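Local coordinates for telomere length regulator taz1 (Schizosaccharomyces pombe, PDB 4ZMK), which binds double-stranded telomeric DNA, regulates telomere length and is required for repression of telomere-adjacent genes, here represented by its homodimerization domain, at residues 1-6 with 51-56; 11-16 with 62-67. One frame throughout, in Å; residues are numbered along the deposited sequence. Where two conformers were deposited one is given.

Contact 1 of 2, residues 1-6 with 51-56; sequences DTFSER and RDFSHT
The hydroxyl of Thr-56, pressed against the CB of Ser-4, is gripped from several sides. Its OG1 donates to the carbonyl oxygen of Asp-52 one turn back, OG1 to O 2.7 Å, and accepts a hydrogen bond from a water 3.0 Å from OG1; a second water donates to it weakly. Asp-52 O also accepts the helical bond from Thr-56 N, the two donors arriving from opposite faces of the carbonyl plane. With OG1 anti to its own carbonyl carbon (chi1 -61°), Thr-56 can reach back to Asp-52 while its methyl CG2 meets CG of Glu-5, in one of its two conformers, at 3.6 Å, the two side chains crossing at about a right angle. No direct hydrogen bond joins the segments. The first water also lies by Thr-2 OG1, at a doubtfully short distance, and the second by Ser-4 OG. Ser-4 points at helix 44-70: its CB lies 3.4 Å from Thr-56 OG1, and its OG sits in the plane of the Phe-53 ring, at the edge, 3.3 Å from CD2. Farther along that edge, Phe-3 CE1 approaches Phe-53 CE2 at 4.2 Å. Phe-53 packs on Ile-34 and Leu-37 of helix 20-40, and Ser-4 is itself buried. Glu-5 N donates to Thr-2 OG1 nearly straight (3.1 Å, 171°), and Thr-2 N donates to Glu-5 OE1, in that conformer, from above the carboxylate plane. This reciprocal pair is a capping box, starting the short helix 3-7 that lies against helix 44-70 of the dimerization domain.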
loop_
_atom_site.group_PDB
_atom_site.type_symbol
_atom_site.label_atom_id
_atom_site.label_comp_id
_atom_site.label_asym_id
_atom_site.label_seq_id
_atom_site.Cartn_x
_atom_site.Cartn_y
_atom_site.Cartn_z
ATOM N N ASP A 1 -16.218 6.813 9.857
ATOM C CA ASP A 1 -14.994 6.056 9.602
ATOM C C ASP A 1 -15.053 4.614 10.127
ATOM O O ASP A 1 -15.555 4.352 11.217
ATOM C CB ASP A 1 -13.794 6.777 10.225
ATOM C CG ASP A 1 -13.454 8.075 9.508
ATOM O OD1 ASP A 1 -14.273 8.535 8.683
ATOM O OD2 ASP A 1 -12.366 8.638 9.771
ATOM N N THR A 2 -14.535 3.671 9.350
ATOM C CA THR A 2 -14.344 2.330 9.872
ATOM C C THR A 2 -13.144 2.346 10.808
ATOM O O THR A 2 -12.445 3.345 10.910
ATOM C CB THR A 2 -14.099 1.295 8.768
ATOM O OG1 THR A 2 -12.793 1.490 8.210
ATOM C CG2 THR A 2 -15.132 1.428 7.680
ATOM N N PHE A 3 -12.911 1.227 11.481
ATOM C CA PHE A 3 -11.748 1.075 12.338
ATOM C C PHE A 3 -10.465 1.296 11.548
ATOM O O PHE A 3 -9.593 2.035 11.982
ATOM C CB PHE A 3 -11.738 -0.308 12.995
ATOM C CG PHE A 3 -10.573 -0.531 13.900
ATOM C CD1 PHE A 3 -9.432 -1.171 13.437
ATOM C CD2 PHE A 3 -10.610 -0.094 15.211
ATOM C CE1 PHE A 3 -8.352 -1.371 14.265
ATOM C CE2 PHE A 3 -9.539 -0.295 16.044
ATOM C CZ PHE A 3 -8.404 -0.933 15.571
ATOM N N SER A 4 -10.359 0.663 10.385
ATOM C CA SER A 4 -9.154 0.772 9.573
ATOM C C SER A 4 -8.969 2.168 8.977
ATOM O O SER A 4 -7.865 2.684 8.984
ATOM C CB SER A 4 -9.160 -0.274 8.460
ATOM O OG SER A 4 -9.162 -1.577 9.004
ATOM N N GLU A 5 -10.037 2.779 8.470
ATOM C CA GLU A 5 -9.955 4.130 7.921
ATOM C C GLU A 5 -9.408 5.115 8.955
ATOM O O GLU A 5 -8.536 5.933 8.654
ATOM C CB GLU A 5 -11.327 4.597 7.431
ATOM C CG GLU A 5 -11.858 3.814 6.252
ATOM C CD GLU A 5 -13.218 4.296 5.794
ATOM O OE1 GLU A 5 -13.931 4.930 6.601
ATOM O OE2 GLU A 5 -13.572 4.046 4.623
ATOM N N ARG A 6 -9.918 5.026 10.180
ATOM C CA ARG A 6 -9.505 5.923 11.240
ATOM C C ARG A 6 -8.093 5.606 11.714
ATOM O O ARG A 6 -7.286 6.511 11.921
ATOM C CB ARG A 6 -10.486 5.845 12.403
ATOM C CG ARG A 6 -10.144 6.753 13.564
ATOM C CD ARG A 6 -10.696 8.157 13.379
ATOM N NE ARG A 6 -10.471 8.958 14.580
ATOM C CZ ARG A 6 -9.678 10.026 14.636
ATOM N NH1 ARG A 6 -9.039 10.440 13.552
ATOM N NH2 ARG A 6 -9.530 10.690 15.778
ATOM N N ARG A 51 -5.257 -7.745 6.918
ATOM C CA ARG A 51 -6.033 -7.865 5.692
ATOM C C ARG A 51 -7.074 -6.745 5.574
ATOM O O ARG A 51 -7.305 -6.228 4.487
ATOM C CB ARG A 51 -6.712 -9.230 5.629
ATOM C CG ARG A 51 -7.564 -9.432 4.399
ATOM C CD ARG A 51 -8.466 -10.648 4.550
ATOM N NE ARG A 51 -9.096 -10.702 5.868
ATOM C CZ ARG A 51 -10.111 -9.933 6.239
ATOM N NH1 ARG A 51 -10.614 -9.046 5.389
ATOM N NH2 ARG A 51 -10.621 -10.046 7.459
ATOM N N ASP A 52 -7.701 -6.368 6.688
ATOM C CA ASP A 52 -8.621 -5.230 6.671
ATOM C C ASP A 52 -7.876 -3.947 6.332
ATOM O O ASP A 52 -8.360 -3.134 5.550
ATOM C CB ASP A 52 -9.343 -5.058 8.017
ATOM C CG ASP A 52 -10.392 -6.133 8.263
ATOM O OD1 ASP A 52 -10.682 -6.924 7.342
ATOM O OD2 ASP A 52 -10.941 -6.184 9.381
ATOM N N PHE A 53 -6.710 -3.753 6.941
ATOM C CA PHE A 53 -5.875 -2.592 6.639
ATOM C C PHE A 53 -5.543 -2.511 5.139
ATOM O O PHE A 53 -5.710 -1.471 4.508
ATOM C CB PHE A 53 -4.564 -2.626 7.446
ATOM C CG PHE A 53 -4.715 -2.239 8.896
ATOM C CD1 PHE A 53 -3.633 -2.311 9.757
ATOM C CD2 PHE A 53 -5.929 -1.806 9.395
ATOM C CE1 PHE A 53 -3.762 -1.961 11.092
ATOM C CE2 PHE A 53 -6.063 -1.450 10.733
ATOM C CZ PHE A 53 -4.981 -1.531 11.583
ATOM N N SER A 54 -5.062 -3.618 4.582
ATOM C CA SER A 54 -4.633 -3.677 3.189
ATOM C C SER A 54 -5.770 -3.345 2.230
ATOM O O SER A 54 -5.622 -2.548 1.317
ATOM C CB SER A 54 -4.070 -5.063 2.876
ATOM O OG SER A 54 -3.580 -5.134 1.551
ATOM N N HIS A 55 -6.906 -3.988 2.462
ATOM C CA HIS A 55 -8.113 -3.810 1.673
ATOM C C HIS A 55 -8.673 -2.398 1.751
ATOM O O HIS A 55 -9.116 -1.836 0.756
ATOM C CB HIS A 55 -9.172 -4.804 2.142
ATOM C CG HIS A 55 -10.385 -4.841 1.276
ATOM N ND1 HIS A 55 -11.608 -4.351 1.688
ATOM C CD2 HIS A 55 -10.569 -5.304 0.021
ATOM C CE1 HIS A 55 -12.490 -4.513 0.723
ATOM N NE2 HIS A 55 -11.886 -5.094 -0.304
ATOM N N THR A 56 -8.678 -1.843 2.950
ATOM C CA THR A 56 -9.166 -0.494 3.172
ATOM C C THR A 56 -8.285 0.514 2.435
ATOM O O THR A 56 -8.778 1.439 1.810
ATOM C CB THR A 56 -9.205 -0.187 4.681
ATOM O OG1 THR A 56 -10.104 -1.103 5.318
ATOM C CG2 THR A 56 -9.626 1.260 4.972
HETATM O O HOH W 1 -12.743 -0.410 6.523
HETATM O O HOH W 2 -11.931 -2.681 7.736
HETATM O O HOH W 3 -11.658 3.250 2.308
#

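Contact 2 of 2, residues 11-16 with 62-67; sequences NSIDNT and KSRAKS
Arg-64 runs alongside the backbone of Ile-13 and Asp-14 and turns its guanidinium edge to two carbonyls. CG stands anti to the backbone N (chi1 173°); the chain, extended to NE, takes CB, CG and CD past Ile-13 O in turn, CD at 3.1 Å. NH1 then donates to Ile-13 O at 2.8 Å (156°), with that oxygen close to the guanidinium plane. The same nitrogen reaches Asn-15 O at 3.2 Å along a more bent path, from above that carbonyl's plane. Both carbonyls belong to the loop joining helix 3-7 to helix 20-40, where a type I beta turn spans Ser-12 to Asn-15; the arginine thus ties the turn to helix 44-70. NH2 continues to Ile-18 O and forms a salt bridge with Glu-20 of the second subunit, linking this contact to the dimer interface. Backbones come very close here, Asp-14 CA lying 3.8 Å from Arg-64 CA, with Asp-14 CB 3.5 Å from Arg-64 N. The carboxylate of Asp-14 is directed away from the guanidinium toward Ser-63, whose OG, in one of two conformers, donates to the anti side of OD2. One turn on, Ser-67 brings its CB against Thr-16 CG2 at 3.6 Å, while its OG makes at most a weak bond to Asp-14 O. Ile-13 turns its side chain to Leu-26 and Val-27 of helix 20-40 and to Leu-61.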
loop_
_atom_site.group_PDB
_atom_site.type_symbol
_atom_site.label_atom_id
_atom_site.label_comp_id
_atom_site.label_asym_id
_atom_site.label_seq_id
_atom_site.Cartn_x
_atom_site.Cartn_y
_atom_site.Cartn_z
ATOM N N ASN A 11 -9.001 9.172 5.983
ATOM C CA ASN A 11 -10.308 9.726 5.636
ATOM C C ASN A 11 -10.255 10.918 4.684
ATOM O O ASN A 11 -11.293 11.396 4.251
ATOM C CB ASN A 11 -11.104 10.096 6.894
ATOM C CG ASN A 11 -10.517 11.257 7.649
ATOM O OD1 ASN A 11 -9.692 12.010 7.136
ATOM N ND2 ASN A 11 -10.946 11.412 8.892
ATOM N N SER A 12 -9.060 11.387 4.347
ATOM C CA SER A 12 -8.939 12.467 3.365
ATOM C C SER A 12 -8.083 12.089 2.166
ATOM O O SER A 12 -7.815 12.935 1.325
ATOM C CB SER A 12 -8.346 13.735 4.001
ATOM O OG SER A 12 -9.216 14.303 4.961
ATOM N N ILE A 13 -7.653 10.836 2.074
ATOM C CA ILE A 13 -6.633 10.498 1.087
ATOM C C ILE A 13 -7.139 10.624 -0.352
ATOM O O ILE A 13 -6.348 10.695 -1.284
ATOM C CB ILE A 13 -6.066 9.083 1.323
ATOM C CG1 ILE A 13 -4.697 8.952 0.648
ATOM C CG2 ILE A 13 -7.035 8.024 0.853
ATOM C CD1 ILE A 13 -3.929 7.736 1.061
ATOM N N ASP A 14 -8.450 10.694 -0.543
ATOM C CA ASP A 14 -8.973 10.818 -1.899
ATOM C C ASP A 14 -9.374 12.253 -2.203
ATOM O O ASP A 14 -10.043 12.524 -3.200
ATOM C CB ASP A 14 -10.155 9.872 -2.122
ATOM C CG ASP A 14 -11.284 10.115 -1.160
ATOM O OD1 ASP A 14 -11.033 10.687 -0.077
ATOM O OD2 ASP A 14 -12.422 9.719 -1.486
ATOM N N ASN A 15 -8.955 13.167 -1.332
ATOM C CA ASN A 15 -9.079 14.600 -1.575
ATOM C C ASN A 15 -7.958 15.026 -2.506
ATOM O O ASN A 15 -6.789 14.840 -2.186
ATOM C CB ASN A 15 -9.025 15.379 -0.252
ATOM C CG ASN A 15 -9.206 16.891 -0.424
ATOM O OD1 ASN A 15 -8.988 17.454 -1.498
ATOM N ND2 ASN A 15 -9.587 17.555 0.662
ATOM N N THR A 16 -8.309 15.596 -3.653
ATOM C CA THR A 16 -7.306 15.939 -4.654
ATOM C C THR A 16 -6.435 17.133 -4.263
ATOM O O THR A 16 -5.419 17.396 -4.912
ATOM C CB THR A 16 -7.954 16.250 -6.009
ATOM O OG1 THR A 16 -8.760 17.426 -5.882
ATOM C CG2 THR A 16 -8.817 15.077 -6.485
ATOM N N LYS A 62 -8.039 3.525 -4.884
ATOM C CA LYS A 62 -8.914 3.461 -6.046
ATOM C C LYS A 62 -9.820 4.688 -6.063
ATOM O O LYS A 62 -10.061 5.281 -7.112
ATOM C CB LYS A 62 -9.743 2.174 -6.035
ATOM C CG LYS A 62 -8.916 0.898 -6.163
ATOM C CD LYS A 62 -9.784 -0.350 -6.012
ATOM C CE LYS A 62 -8.937 -1.617 -6.021
ATOM N NZ LYS A 62 -9.725 -2.865 -5.825
ATOM N N SER A 63 -10.311 5.071 -4.888
ATOM C CA SER A 63 -11.144 6.256 -4.758
ATOM C C SER A 63 -10.340 7.508 -5.099
ATOM O O SER A 63 -10.824 8.398 -5.792
ATOM C CB SER A 63 -11.717 6.357 -3.347
ATOM O OG SER A 63 -12.605 7.454 -3.227
ATOM N N ARG A 64 -9.109 7.570 -4.611
ATOM C CA ARG A 64 -8.252 8.705 -4.922
ATOM C C ARG A 64 -7.972 8.780 -6.421
ATOM O O ARG A 64 -8.085 9.837 -7.021
ATOM C CB ARG A 64 -6.942 8.627 -4.136
ATOM C CG ARG A 64 -5.945 9.697 -4.537
ATOM C CD ARG A 64 -4.694 9.691 -3.686
ATOM N NE ARG A 64 -3.800 10.745 -4.132
ATOM C CZ ARG A 64 -3.916 12.015 -3.765
ATOM N NH1 ARG A 64 -4.877 12.385 -2.922
ATOM N NH2 ARG A 64 -3.070 12.915 -4.240
ATOM N N ALA A 65 -7.616 7.649 -7.024
ATOM C CA ALA A 65 -7.393 7.572 -8.474
ATOM C C ALA A 65 -8.589 8.074 -9.269
ATOM O O ALA A 65 -8.433 8.778 -10.267
ATOM C CB ALA A 65 -7.064 6.150 -8.888
ATOM N N LYS A 66 -9.787 7.705 -8.831
ATOM C CA LYS A 66 -11.004 8.210 -9.449
ATOM C C LYS A 66 -11.098 9.743 -9.346
ATOM O O LYS A 66 -11.270 10.423 -10.349
ATOM C CB LYS A 66 -12.232 7.569 -8.817
ATOM C CG LYS A 66 -13.520 8.076 -9.422
ATOM C CD LYS A 66 -14.752 7.493 -8.771
ATOM C CE LYS A 66 -15.967 7.851 -9.615
ATOM N NZ LYS A 66 -17.171 7.096 -9.231
ATOM N N SER A 67 -10.968 10.276 -8.132
ATOM C CA SER A 67 -11.015 11.717 -7.913
ATOM C C SER A 67 -9.984 12.457 -8.735
ATOM O O SER A 67 -10.258 13.544 -9.235
ATOM C CB SER A 67 -10.814 12.044 -6.437
ATOM O OG SER A 67 -11.955 11.683 -5.687
#

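How the contacts relate
From the N terminus, helix 3-7 is laid on the N-terminal half of helix 44-70 in contact 1, and the loop that follows reaches the same helix nearer its C-terminal end in contact 2. Each contact closes a long loop containing all of helix 20-40, and because their segments alternate along the chain the two loops cross. The centres of contact 1 and contact 2 lie about 15 Å apart. A probable hydrogen bond from Asn-11 ND2 to Asp-1 OD2 (3.2 Å) connects the two N-terminal segments directly. Together the contacts hold the N-terminal arm along the helical hairpin 20-40/44-70, and residues of both meet the second subunit.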